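Local atomic coordinates of polycyclic ketone monooxygenase (Myceliophthora thermophila, PDB entry 5MQ6), a protein that uses FAD and NADPH to insert one oxygen atom next to the carbonyl of ketones, especially bulky polycyclic ones, giving esters or lactones. Residues L91-R96 / H551-I556. Numbering follows the deposited sequence.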
ATOM      1  N   LEU A  91      11.339  -9.515  -0.827  1.00 17.71           N
ATOM      2  CA  LEU A  91      12.554  -9.798  -0.066  1.00 18.54           C
ATOM      3  C   LEU A  91      12.291 -10.674   1.171  1.00 19.96           C
ATOM      4  O   LEU A  91      13.060 -11.592   1.427  1.00 16.68           O
ATOM      5  CB  LEU A  91      13.271  -8.532   0.328  1.00 18.69           C
ATOM      6  CG  LEU A  91      13.937  -7.741  -0.802  1.00 19.29           C
ATOM      7  CD1 LEU A  91      14.241  -6.370  -0.244  1.00 22.79           C
ATOM      8  CD2 LEU A  91      15.182  -8.490  -1.262  1.00 21.44           C
ATOM      9  N   LEU A  92      11.261 -10.341   1.954  1.00 17.88           N
ATOM     10  CA  LEU A  92      10.884 -11.183   3.071  1.00 18.71           C
ATOM     11  C   LEU A  92      10.581 -12.600   2.664  1.00 17.47           C
ATOM     12  O   LEU A  92      10.984 -13.563   3.352  1.00 20.00           O
ATOM     13  CB  LEU A  92       9.680 -10.591   3.776  1.00 20.33           C
ATOM     14  CG  LEU A  92      10.096  -9.572   4.795  1.00 24.00           C
ATOM     15  CD1 LEU A  92       8.819  -8.742   5.234  1.00 26.53           C
ATOM     16  CD2 LEU A  92      10.769 -10.303   6.010  1.00 24.60           C
ATOM     17  N   TYR A  93       9.919 -12.781   1.562  1.00 15.43           N
ATOM     18  CA  TYR A  93       9.671 -14.179   1.110  1.00 18.14           C
ATOM     19  C   TYR A  93      11.018 -14.869   0.819  1.00 17.49           C
ATOM     20  O   TYR A  93      11.251 -16.042   1.197  1.00 16.97           O
ATOM     21  CB  TYR A  93       8.913 -14.214  -0.232  1.00 19.85           C
ATOM     22  CG  TYR A  93       7.395 -14.234  -0.313  1.00 21.05           C
ATOM     23  CD1 TYR A  93       6.594 -15.076   0.463  1.00 18.89           C
ATOM     24  CD2 TYR A  93       6.780 -13.499  -1.310  1.00 23.13           C
ATOM     25  CE1 TYR A  93       5.233 -15.111   0.317  1.00 18.56           C
ATOM     26  CE2 TYR A  93       5.415 -13.564  -1.538  1.00 20.18           C
ATOM     27  CZ  TYR A  93       4.640 -14.393  -0.745  1.00 19.89           C
ATOM     28  OH  TYR A  93       3.323 -14.399  -1.060  1.00 23.05           O
ATOM     29  N   ALA A  94      11.903 -14.144   0.133  1.00 16.45           N
ATOM     30  CA  ALA A  94      13.176 -14.726  -0.272  1.00 17.30           C
ATOM     31  C   ALA A  94      14.037 -15.078   0.935  1.00 19.03           C
ATOM     32  O   ALA A  94      14.566 -16.232   1.055  1.00 16.33           O
ATOM     33  CB  ALA A  94      13.959 -13.759  -1.162  1.00 18.66           C
ATOM     34  N   VAL A  95      14.172 -14.112   1.834  1.00 19.25           N
ATOM     35  CA  VAL A  95      14.886 -14.370   3.065  1.00 21.24           C
ATOM     36  C   VAL A  95      14.264 -15.559   3.863  1.00 20.85           C
ATOM     37  O   VAL A  95      14.980 -16.445   4.337  1.00 23.30           O
ATOM     38  CB  VAL A  95      14.931 -13.116   3.960  1.00 21.73           C
ATOM     39  CG1 VAL A  95      15.505 -13.476   5.330  1.00 23.73           C
ATOM     40  CG2 VAL A  95      15.822 -12.031   3.353  1.00 23.30           C
ATOM     41  N   ARG A  96      12.949 -15.614   3.975  1.00 18.01           N
ATOM     42  CA  ARG A  96      12.321 -16.640   4.739  1.00 19.06           C
ATOM     43  C   ARG A  96      12.532 -18.017   4.090  1.00 16.68           C
ATOM     44  O   ARG A  96      12.757 -19.004   4.785  1.00 18.31           O
ATOM     45  CB  ARG A  96      10.810 -16.386   4.938  1.00 22.78           C
ATOM     46  CG  ARG A  96      10.374 -15.793   6.263  1.00 27.75           C
ATOM     47  CD  ARG A  96      10.664 -14.345   6.417  1.00 27.77           C
ATOM     48  NE  ARG A  96      10.454 -13.853   7.766  1.00 26.71           N
ATOM     49  CZ  ARG A  96       9.342 -13.326   8.260  1.00 25.85           C
ATOM     50  NH1 ARG A  96       8.242 -13.156   7.558  1.00 31.32           N
ATOM     51  NH2 ARG A  96       9.358 -12.963   9.502  1.00 27.36           N
ATOM     52  N   HIS A 551       3.726 -17.084   7.412  1.00 16.92           N
ATOM     53  CA  HIS A 551       2.769 -18.163   7.288  1.00 14.58           C
ATOM     54  C   HIS A 551       2.955 -18.961   5.982  1.00 16.04           C
ATOM     55  O   HIS A 551       2.927 -20.188   5.997  1.00 17.30           O
ATOM     56  CB  HIS A 551       1.364 -17.547   7.298  1.00 15.98           C
ATOM     57  CG  HIS A 551       0.279 -18.539   7.279  1.00 15.38           C
ATOM     58  ND1 HIS A 551       0.144 -19.527   8.244  1.00 16.46           N
ATOM     59  CD2 HIS A 551      -0.709 -18.737   6.387  1.00 16.48           C
ATOM     60  CE1 HIS A 551      -0.893 -20.288   7.943  1.00 17.60           C
ATOM     61  NE2 HIS A 551      -1.420 -19.831   6.816  1.00 18.88           N
ATOM     62  N   ILE A 552       3.059 -18.244   4.858  1.00 14.75           N
ATOM     63  CA  ILE A 552       3.169 -18.881   3.553  1.00 13.81           C
ATOM     64  C   ILE A 552       4.400 -19.828   3.555  1.00 14.74           C
ATOM     65  O   ILE A 552       4.320 -21.003   3.157  1.00 14.06           O
ATOM     66  CB  ILE A 552       3.228 -17.820   2.436  1.00 13.38           C
ATOM     67  CG1 ILE A 552       1.840 -17.158   2.326  1.00 14.43           C
ATOM     68  CG2 ILE A 552       3.617 -18.473   1.104  1.00 12.82           C
ATOM     69  CD1 ILE A 552       1.748 -15.904   1.479  1.00 14.53           C
ATOM     70  N   VAL A 553       5.546 -19.314   3.994  1.00 15.53           N
ATOM     71  CA  VAL A 553       6.828 -20.078   3.918  1.00 16.07           C
ATOM     72  C   VAL A 553       6.765 -21.266   4.874  1.00 16.14           C
ATOM     73  O   VAL A 553       7.244 -22.413   4.555  1.00 14.83           O
ATOM     74  CB  VAL A 553       8.077 -19.170   4.143  1.00 17.90           C
ATOM     75  CG1 VAL A 553       9.309 -20.024   4.306  1.00 18.71           C
ATOM     76  CG2 VAL A 553       8.248 -18.223   2.934  1.00 18.82           C
ATOM     77  N   GLN A 554       6.117 -21.061   6.036  1.00 15.40           N
ATOM     78  CA  GLN A 554       5.980 -22.167   6.958  1.00 16.95           C
ATOM     79  C   GLN A 554       5.014 -23.290   6.471  1.00 16.31           C
ATOM     80  O   GLN A 554       5.280 -24.469   6.695  1.00 15.40           O
ATOM     81  CB  GLN A 554       5.616 -21.675   8.364  1.00 17.97           C
ATOM     82  CG  GLN A 554       6.749 -20.898   8.986  1.00 20.22           C
ATOM     83  CD  GLN A 554       7.998 -21.757   9.209  1.00 20.07           C
ATOM     84  OE1 GLN A 554       7.892 -22.866   9.698  1.00 23.53           O
ATOM     85  NE2 GLN A 554       9.134 -21.273   8.837  1.00 20.57           N
ATOM     86  N   VAL A 555       3.915 -22.923   5.797  1.00 13.63           N
ATOM     87  CA  VAL A 555       3.019 -23.902   5.213  1.00 14.96           C
ATOM     88  C   VAL A 555       3.743 -24.709   4.138  1.00 17.98           C
ATOM     89  O   VAL A 555       3.613 -25.967   4.031  1.00 15.88           O
ATOM     90  CB  VAL A 555       1.810 -23.190   4.619  1.00 15.43           C
ATOM     91  CG1 VAL A 555       1.047 -24.067   3.624  1.00 18.81           C
ATOM     92  CG2 VAL A 555       0.886 -22.741   5.760  1.00 17.36           C
ATOM     93  N   ILE A 556       4.482 -23.971   3.293  1.00 16.01           N
ATOM     94  CA  ILE A 556       5.264 -24.641   2.265  1.00 15.05           C
ATOM     95  C   ILE A 556       6.348 -25.580   2.886  1.00 15.55           C
ATOM     96  O   ILE A 556       6.592 -26.721   2.401  1.00 13.61           O
ATOM     97  CB  ILE A 556       5.942 -23.585   1.326  1.00 14.17           C
ATOM     98  CG1 ILE A 556       4.835 -22.931   0.449  1.00 13.24           C
ATOM     99  CG2 ILE A 556       7.050 -24.244   0.469  1.00 13.20           C
ATOM    100  CD1 ILE A 556       5.360 -21.665  -0.262  1.00 17.05           C
TER
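Tyr93 and Arg96 of helix 88-99, the first helix of the FAD-binding Rossmann fold, pack on Ile552 and Val553 of the long helix 541-562. The two segments run in roughly the same direction, 33° apart, with their axes 9.9 Å apart at closest approach. No hydrogen bond joins them, and the contact is mainly apolar.

The Tyr93 ring extends toward the second helix and presents an edge to it. Its CG lies roughly anti to the carbonyl carbon (chi1 -90°), which swings the ring out beside Ile552. Both methyls of Ile552 meet the same ring carbon: CE1 of Tyr93 is 3.8 Å from CD1 and also 3.8 Å from CG2 of Ile552. CB of Ile552 lies in the ring plane at this edge, so the ring is met from its rim. Tyr93 OH is 3.3 Å from CD1 of Ile552, but its polar partner is the backbone O of Leu221, the last residue of strand 218-221. That hydrogen bond anchors the far end of the ring.

Both methyls of Val553 meet Arg96, and CG2 also approaches Tyr93. CG2 lies 3.7 Å from CB of Arg96 and more loosely near the rim of the Tyr93 ring, 4.3 Å from CD1. CG1 rests 3.6 Å from the backbone O of Arg96. The Arg96 chain bends at chi2 (75°), and its guanidinium turns away from Val553. CD2 of Leu92 lies against one face of that group, toward its rim. NH2 forms a salt bridge with Asp546, earlier on helix 541-562.

Helix 541-562 thus packs on the helix of a beta-alpha unit. Strand 78-84, the glycine-rich turn at the FAD and helix 88-99 form this unit, as in the dinucleotide-binding Rossmann fold.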